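Local coordinates for helix-turn-helix domain-containing protein (Shewanella amazonensis SB2B, PDB 3KE2) that is of unknown function but has a winged helix-turn-helix fold and may therefore bind DNA, at residues K22-L25 with A26-D30; A55-D59 with I60-V64; F66-D69 with G70-N74. All coordinates share one frame; numbering follows the deposited sequence.

Interaction 1: residues K22-L25 with A26-D30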
loop_
_atom_site.group_PDB
_atom_site.type_symbol
_atom_site.label_atom_id
_atom_site.label_comp_id
_atom_site.label_asym_id
_atom_site.label_seq_id
_atom_site.Cartn_x
_atom_site.Cartn_y
_atom_site.Cartn_z
ATOM N N LYS A 22 -2.034 -3.306 -7.618
ATOM C CA LYS A 22 -2.308 -1.879 -7.726
ATOM C C LYS A 22 -1.005 -1.152 -7.978
ATOM O O LYS A 22 -0.970 -0.255 -8.807
ATOM C CB LYS A 22 -3.030 -1.312 -6.486
ATOM C CG LYS A 22 -4.294 -2.105 -6.043
ATOM C CD LYS A 22 -4.995 -1.474 -4.807
ATOM C CE LYS A 22 -5.739 -2.526 -3.907
ATOM N NZ LYS A 22 -6.746 -3.367 -4.593
ATOM N N LEU A 23 0.076 -1.537 -7.303
ATOM C CA LEU A 23 1.359 -0.839 -7.524
ATOM C C LEU A 23 1.919 -1.057 -8.907
ATOM O O LEU A 23 2.560 -0.161 -9.479
ATOM C CB LEU A 23 2.419 -1.232 -6.493
ATOM C CG LEU A 23 2.531 -0.430 -5.203
ATOM C CD1 LEU A 23 1.217 -0.051 -4.635
ATOM C CD2 LEU A 23 3.347 -1.272 -4.214
ATOM N N TYR A 24 1.680 -2.255 -9.438
ATOM C CA TYR A 24 2.176 -2.624 -10.763
ATOM C C TYR A 24 1.438 -1.830 -11.826
ATOM O O TYR A 24 2.064 -1.290 -12.768
ATOM C CB TYR A 24 2.035 -4.126 -11.016
ATOM C CG TYR A 24 2.659 -4.555 -12.316
ATOM C CD1 TYR A 24 4.037 -4.597 -12.468
ATOM C CD2 TYR A 24 1.884 -4.929 -13.385
ATOM C CE1 TYR A 24 4.628 -4.990 -13.682
ATOM C CE2 TYR A 24 2.458 -5.318 -14.589
ATOM C CZ TYR A 24 3.829 -5.345 -14.734
ATOM O OH TYR A 24 4.379 -5.747 -15.942
ATOM N N LEU A 25 0.115 -1.761 -11.696
ATOM C CA LEU A 25 -0.667 -0.988 -12.662
ATOM C C LEU A 25 -0.210 0.474 -12.626
ATOM O O LEU A 25 0.085 1.085 -13.660
ATOM C CB LEU A 25 -2.151 -1.092 -12.382
ATOM C CG LEU A 25 -2.785 -2.403 -12.737
ATOM C CD1 LEU A 25 -4.268 -2.321 -12.461
ATOM C CD2 LEU A 25 -2.518 -2.649 -14.188
ATOM N N ALA A 26 -0.098 1.003 -11.418
ATOM C CA ALA A 26 0.305 2.370 -11.249
ATOM C C ALA A 26 1.651 2.605 -11.914
ATOM O O ALA A 26 1.873 3.655 -12.498
ATOM C CB ALA A 26 0.365 2.717 -9.766
ATOM N N HIS A 27 2.559 1.643 -11.812
ATOM C CA HIS A 27 3.885 1.773 -12.448
ATOM C C HIS A 27 3.720 1.806 -13.968
ATOM O O HIS A 27 4.279 2.663 -14.624
ATOM C CB HIS A 27 4.809 0.635 -11.971
ATOM C CG HIS A 27 6.127 0.541 -12.678
ATOM N ND1 HIS A 27 7.258 1.210 -12.248
ATOM C CD2 HIS A 27 6.513 -0.207 -13.743
ATOM C CE1 HIS A 27 8.275 0.902 -13.038
ATOM N NE2 HIS A 27 7.851 0.041 -13.951
ATOM N N LEU A 28 2.924 0.890 -14.517
ATOM C CA LEU A 28 2.690 0.855 -15.949
ATOM C C LEU A 28 2.116 2.185 -16.458
ATOM O O LEU A 28 2.625 2.762 -17.414
ATOM C CB LEU A 28 1.744 -0.274 -16.293
ATOM C CG LEU A 28 2.285 -1.695 -16.170
ATOM C CD1 LEU A 28 1.158 -2.640 -16.523
ATOM C CD2 LEU A 28 3.519 -1.940 -17.054
HETATM N N MSE A 29 1.087 2.674 -15.767
HETATM C CA MSE A 29 0.409 3.922 -16.106
HETATM C C MSE A 29 1.304 5.128 -16.023
HETATM O O MSE A 29 1.115 6.102 -16.738
HETATM C CB MSE A 29 -0.749 4.137 -15.147
HETATM C CG MSE A 29 -1.813 3.118 -15.281
HETATM SE SE MSE A 29 -3.114 3.329 -13.905
HETATM C CE MSE A 29 -4.127 1.831 -14.312
ATOM N N ASP A 30 2.300 5.055 -15.169
ATOM C CA ASP A 30 3.184 6.172 -14.969
ATOM C C ASP A 30 4.276 6.242 -16.032
ATOM O O ASP A 30 4.778 7.322 -16.309
ATOM C CB ASP A 30 3.824 6.055 -13.574
ATOM C CG ASP A 30 4.227 7.407 -12.977
ATOM O OD1 ASP A 30 3.423 8.368 -13.041
ATOM O OD2 ASP A 30 5.322 7.478 -12.370
#

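Interaction 2: residues A55-D59 with I60-V64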
loop_
_atom_site.group_PDB
_atom_site.type_symbol
_atom_site.label_atom_id
_atom_site.label_comp_id
_atom_site.label_asym_id
_atom_site.label_seq_id
_atom_site.Cartn_x
_atom_site.Cartn_y
_atom_site.Cartn_z
ATOM N N ALA A 55 -10.253 1.154 -9.436
ATOM C CA ALA A 55 -11.258 1.711 -8.548
ATOM C C ALA A 55 -10.748 1.796 -7.129
ATOM O O ALA A 55 -11.119 2.705 -6.415
ATOM C CB ALA A 55 -12.557 0.885 -8.589
ATOM N N SER A 56 -9.887 0.870 -6.720
ATOM C CA SER A 56 -9.400 0.864 -5.341
ATOM C C SER A 56 -8.036 1.574 -5.100
ATOM O O SER A 56 -7.480 1.479 -4.019
ATOM C CB SER A 56 -9.364 -0.592 -4.810
ATOM O OG SER A 56 -8.451 -1.384 -5.563
ATOM N N PHE A 57 -7.497 2.290 -6.075
ATOM C CA PHE A 57 -6.240 3.020 -5.835
ATOM C C PHE A 57 -6.428 4.007 -4.688
ATOM O O PHE A 57 -5.531 4.208 -3.872
ATOM C CB PHE A 57 -5.771 3.774 -7.086
ATOM C CG PHE A 57 -5.031 2.935 -8.103
ATOM C CD1 PHE A 57 -5.226 1.578 -8.213
ATOM C CD2 PHE A 57 -4.253 3.567 -9.074
ATOM C CE1 PHE A 57 -4.562 0.845 -9.185
ATOM C CE2 PHE A 57 -3.608 2.832 -10.083
ATOM C CZ PHE A 57 -3.763 1.485 -10.130
ATOM N N ALA A 58 -7.598 4.633 -4.641
ATOM C CA ALA A 58 -7.902 5.598 -3.592
ATOM C C ALA A 58 -7.719 4.954 -2.209
ATOM O O ALA A 58 -7.319 5.637 -1.263
ATOM C CB ALA A 58 -9.303 6.141 -3.766
ATOM N N ASP A 59 -7.990 3.643 -2.100
ATOM C CA ASP A 59 -7.831 2.907 -0.834
ATOM C C ASP A 59 -6.409 2.981 -0.283
ATOM O O ASP A 59 -6.211 2.905 0.931
ATOM C CB ASP A 59 -8.200 1.406 -0.973
ATOM C CG ASP A 59 -9.718 1.148 -1.172
ATOM O OD1 ASP A 59 -10.527 2.108 -1.078
ATOM O OD2 ASP A 59 -10.092 -0.041 -1.389
ATOM N N ILE A 60 -5.419 3.110 -1.161
ATOM C CA ILE A 60 -4.029 3.165 -0.717
ATOM C C ILE A 60 -3.398 4.530 -0.983
ATOM O O ILE A 60 -2.187 4.666 -0.954
ATOM C CB ILE A 60 -3.191 1.999 -1.335
ATOM C CG1 ILE A 60 -3.066 2.091 -2.863
ATOM C CG2 ILE A 60 -3.821 0.642 -0.902
ATOM C CD1 ILE A 60 -1.955 1.163 -3.474
ATOM N N GLY A 61 -4.225 5.542 -1.234
ATOM C CA GLY A 61 -3.734 6.921 -1.453
ATOM C C GLY A 61 -3.185 7.333 -2.812
ATOM O O GLY A 61 -2.549 8.378 -2.925
ATOM N N ILE A 62 -3.382 6.500 -3.826
ATOM C CA ILE A 62 -2.937 6.824 -5.182
ATOM C C ILE A 62 -4.138 7.460 -5.885
ATOM O O ILE A 62 -5.194 6.816 -6.043
ATOM C CB ILE A 62 -2.440 5.599 -5.965
ATOM C CG1 ILE A 62 -1.257 4.948 -5.245
ATOM C CG2 ILE A 62 -2.019 5.994 -7.346
ATOM C CD1 ILE A 62 -0.681 3.679 -5.928
ATOM N N GLU A 63 -4.005 8.733 -6.253
ATOM C CA GLU A 63 -5.069 9.435 -6.959
ATOM C C GLU A 63 -4.772 9.321 -8.442
ATOM O O GLU A 63 -3.712 9.760 -8.899
ATOM C CB GLU A 63 -5.132 10.883 -6.530
ATOM C CG GLU A 63 -5.339 11.028 -4.998
ATOM C CD GLU A 63 -5.238 12.471 -4.490
ATOM O OE1 GLU A 63 -5.012 13.403 -5.326
ATOM O OE2 GLU A 63 -5.376 12.656 -3.245
ATOM N N VAL A 64 -5.701 8.712 -9.171
ATOM C CA VAL A 64 -5.585 8.516 -10.590
ATOM C C VAL A 64 -6.702 9.260 -11.308
ATOM O O VAL A 64 -7.839 9.297 -10.835
ATOM C CB VAL A 64 -5.648 7.008 -10.973
ATOM C CG1 VAL A 64 -6.862 6.338 -10.400
ATOM C CG2 VAL A 64 -5.683 6.856 -12.437
#

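Interaction 3: residues F66-D69 with G70-N74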
loop_
_atom_site.group_PDB
_atom_site.type_symbol
_atom_site.label_atom_id
_atom_site.label_comp_id
_atom_site.label_asym_id
_atom_site.label_seq_id
_atom_site.Cartn_x
_atom_site.Cartn_y
_atom_site.Cartn_z
ATOM N N PHE A 66 -8.342 10.269 -15.425
ATOM C CA PHE A 66 -8.452 9.815 -16.793
ATOM C C PHE A 66 -8.497 11.093 -17.614
ATOM O O PHE A 66 -9.356 11.944 -17.416
ATOM C CB PHE A 66 -9.672 8.965 -16.992
ATOM C CG PHE A 66 -9.720 8.307 -18.313
ATOM C CD1 PHE A 66 -8.914 7.229 -18.579
ATOM C CD2 PHE A 66 -10.606 8.732 -19.291
ATOM C CE1 PHE A 66 -8.966 6.614 -19.821
ATOM C CE2 PHE A 66 -10.669 8.109 -20.505
ATOM C CZ PHE A 66 -9.863 7.053 -20.774
ATOM N N VAL A 67 -7.552 11.220 -18.535
ATOM C CA VAL A 67 -7.389 12.438 -19.316
ATOM C C VAL A 67 -7.561 12.294 -20.809
ATOM O O VAL A 67 -7.089 11.356 -21.381
ATOM C CB VAL A 67 -5.948 12.948 -19.096
ATOM C CG1 VAL A 67 -5.719 14.274 -19.820
ATOM C CG2 VAL A 67 -5.651 13.068 -17.607
ATOM N N GLN A 68 -8.196 13.273 -21.428
ATOM C CA GLN A 68 -8.384 13.322 -22.866
ATOM C C GLN A 68 -7.903 14.632 -23.422
ATOM O O GLN A 68 -7.690 15.572 -22.685
ATOM C CB GLN A 68 -9.858 13.266 -23.235
ATOM C CG GLN A 68 -10.592 12.069 -22.779
ATOM C CD GLN A 68 -12.040 12.118 -23.191
ATOM O OE1 GLN A 68 -12.939 12.285 -22.349
ATOM N NE2 GLN A 68 -12.276 12.047 -24.493
ATOM N N ASP A 69 -7.763 14.681 -24.747
ATOM C CA ASP A 69 -7.446 15.912 -25.479
ATOM C C ASP A 69 -8.613 16.861 -25.258
ATOM O O ASP A 69 -9.730 16.433 -24.955
ATOM C CB ASP A 69 -7.297 15.656 -26.991
ATOM C CG ASP A 69 -8.513 14.869 -27.572
ATOM O OD1 ASP A 69 -8.865 13.796 -26.960
ATOM O OD2 ASP A 69 -9.130 15.285 -28.610
ATOM N N GLY A 70 -8.372 18.144 -25.476
ATOM C CA GLY A 70 -9.396 19.157 -25.316
ATOM C C GLY A 70 -10.625 18.972 -26.190
ATOM O O GLY A 70 -11.746 19.226 -25.729
ATOM N N GLU A 71 -10.425 18.543 -27.442
ATOM C CA GLU A 71 -11.536 18.310 -28.359
ATOM C C GLU A 71 -12.285 17.005 -28.053
ATOM O O GLU A 71 -13.286 16.708 -28.698
ATOM C CB GLU A 71 -11.053 18.291 -29.803
ATOM C CG GLU A 71 -10.364 19.569 -30.245
ATOM C CD GLU A 71 -10.039 19.601 -31.747
ATOM O OE1 GLU A 71 -10.968 19.571 -32.602
ATOM O OE2 GLU A 71 -8.842 19.720 -32.068
ATOM N N ARG A 72 -11.777 16.214 -27.110
ATOM C CA ARG A 72 -12.448 14.987 -26.639
ATOM C C ARG A 72 -12.872 14.035 -27.740
ATOM O O ARG A 72 -13.993 13.506 -27.722
ATOM C CB ARG A 72 -13.676 15.357 -25.777
ATOM C CG ARG A 72 -13.334 16.142 -24.490
ATOM C CD ARG A 72 -14.547 16.904 -23.959
ATOM N NE ARG A 72 -15.591 16.046 -23.434
ATOM C CZ ARG A 72 -16.763 16.486 -22.994
ATOM N NH1 ARG A 72 -17.071 17.770 -23.044
ATOM N NH2 ARG A 72 -17.637 15.628 -22.513
ATOM N N HIS A 73 -11.984 13.847 -28.709
ATOM C CA HIS A 73 -12.232 12.908 -29.797
ATOM C C HIS A 73 -11.351 11.670 -29.611
ATOM O O HIS A 73 -11.751 10.553 -29.950
ATOM C CB HIS A 73 -12.023 13.562 -31.169
ATOM C CG HIS A 73 -13.002 14.665 -31.468
ATOM N ND1 HIS A 73 -12.609 15.941 -31.818
ATOM C CD2 HIS A 73 -14.362 14.691 -31.416
ATOM C CE1 HIS A 73 -13.685 16.692 -32.011
ATOM N NE2 HIS A 73 -14.760 15.959 -31.766
ATOM N N ASN A 74 -10.171 11.859 -29.041
ATOM C CA ASN A 74 -9.261 10.747 -28.808
ATOM C C ASN A 74 -9.649 9.944 -27.596
ATOM O O ASN A 74 -10.476 10.379 -26.774
ATOM C CB ASN A 74 -7.844 11.258 -28.629
ATOM C CG ASN A 74 -7.331 12.029 -29.866
ATOM O OD1 ASN A 74 -7.951 12.026 -30.961
ATOM N ND2 ASN A 74 -6.195 12.693 -29.690
HETATM O O HOH W 1 -15.608 13.303 -23.181
HETATM O O HOH W 2 -7.783 18.483 -28.737
#

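Interaction 1: residues K22-L25 with A26-D30
The carbonyl oxygens of K22, L23, Y24 and L25 each receive the amide of the residue four places on, A26, H27, L28 and M29, in an unbroken stretch of α-helix about two turns long. The bond from M29 N to L25 O is the straightest, at 2.8 Å and 174°, while that from H27 N to L23 O is more bent, at 145°. L28 reaches back to Y24: its CD1 meets CE2 of the ring at 3.5 Å, and its CG stands over one ring face, off-centre toward the rim. With CG anti to the backbone N (chi1 -174°), the tyrosine ring leans toward the C-terminal end of the helix, where L28 meets it at a slant. On another side of the helix the extended selenomethionine M29 brings its terminal CE to 4.0 Å from L25 CB, and its CG packs against L25 O. L25 CD2 and L28 CD1 are looser neighbours at 4.4 Å. Beyond this stretch, L25 and M29 pack on helix 47-55, L28 rests on helix 36-43, and Y24 leans on helix 88-102. Helix 14-31 thus packs against helices 36-43 and 47-55 as the first helix does in the three-helix core of winged helix-turn-helix domains.

Interaction 2: residues A55-D59 with I60-V64
F57 and I62 meet at the packed heart of this turn, where phenylalanine CD2 touches isoleucine CG2 at 3.7 Å and the two side chains pass at a slant. V64 closes on the same ring atom, its CG1 lying 4.0 Å from F57 CD2, so both aliphatic groups share one corner of the ring. F57 CG is anti to its own carbonyl carbon (chi1 -81°), which carries the ring toward helix 14-31, where it leans on K22, L25 and M29. The backbone oxygen of F57 is gripped twice: I60 N donates to F57 O at 2.9 Å and I62 N at 3.1 Å, from opposite faces of the carbonyl plane. I60 CG1, placed between backbone N and carbonyl carbon by its first torsion (chi1 65°), lies 3.4 Å from the same F57 O and shields it further. The buried I60 side chain also packs on L23 of helix 14-31 and on F19 of the second subunit. With the bond from G61 N to A58 O, also 3.1 Å, the six-residue loop from F57 to I62 is a Schellman motif: G61 has the positive phi (81°) usual at its turning point, and F57 and I62 supply the apolar pair that commonly bridges it. The motif turns the chain from the end of helix 47-55 into strand 63-67, the first strand of the wing. The other side is looser. A58 directs its methyl group away from 60-64 and is exposed. Of the D59 side chain, CB is what comes near I60 N; the carboxylate is turned outward, where OD1 is hydrogen-bonded to S13 OG of the second subunit.

Interaction 3: residues F66-D69 with G70-N74
D69 folds its carboxylate back over the residues that follow, and both oxygens are taken by main-chain amides on the syn side. OD1 receives N74 N at 3.1 Å, the donor standing somewhat out of the carboxylate plane; OD2 receives H73 N at 3.2 Å in a nearly straight bond (174°). The first torsion sets CG between the backbone N and the carbonyl carbon (chi1 51°), turning the carboxylate inward to the loop. N74 adds a stacked contact: the amide and carboxylate planes are stacked, 24° from parallel, with N74 ND2 3.8 Å from D69 CG, while N74 CB comes within 3.2 Å of D69 OD1. The backbone of D69 also opens a type I β-turn, closed by R72 N on D69 O at 3.0 Å. This turn forms part of the loop leaving strand 63-67 for strand 77-82, the β-hairpin that makes the wing of the winged helix fold; in related proteins the wing often approaches DNA, though no such role is established here. An alanine at D69 would remove both acceptor oxygens and is likely to leave the amides of H73 and N74 without their mates and the N74 amide without its stacking partner. Q68, extended beyond CG, spans the loop on another side. Its NE2 gives a weak bond to N74 O at 3.4 Å and rests against the CA and CB of R72. The opposite amide atom, Q68 OE1, accepts from a water that in turn accepts from R72 NE, at 2.8 Å, at the edge of the guanidinium group and in its plane. A second water accepts from E71 N and donates weakly to D69 OD2.

Interaction 1 lies in the domain core, interaction 2 is partly buried, and interaction 3 is at the surface, with its centre about 21 Å from that of interaction 1. The first two touch directly: F57 CZ packs on L25 CB at 3.8 Å, and K22 NZ is hydrogen-bonded, probably, to S56 OG, tying helix 14-31 to the turn after helix 47-55. Interactions 2 and 3 share strand 63-67, their centres about 22 Å apart. The chemistry follows place: apolar side chains surround regular helix bonds in 22-30, a backbone turn joins apolar packing in 55-64, and in 66-74 a carboxylate, amides and water do most of the work.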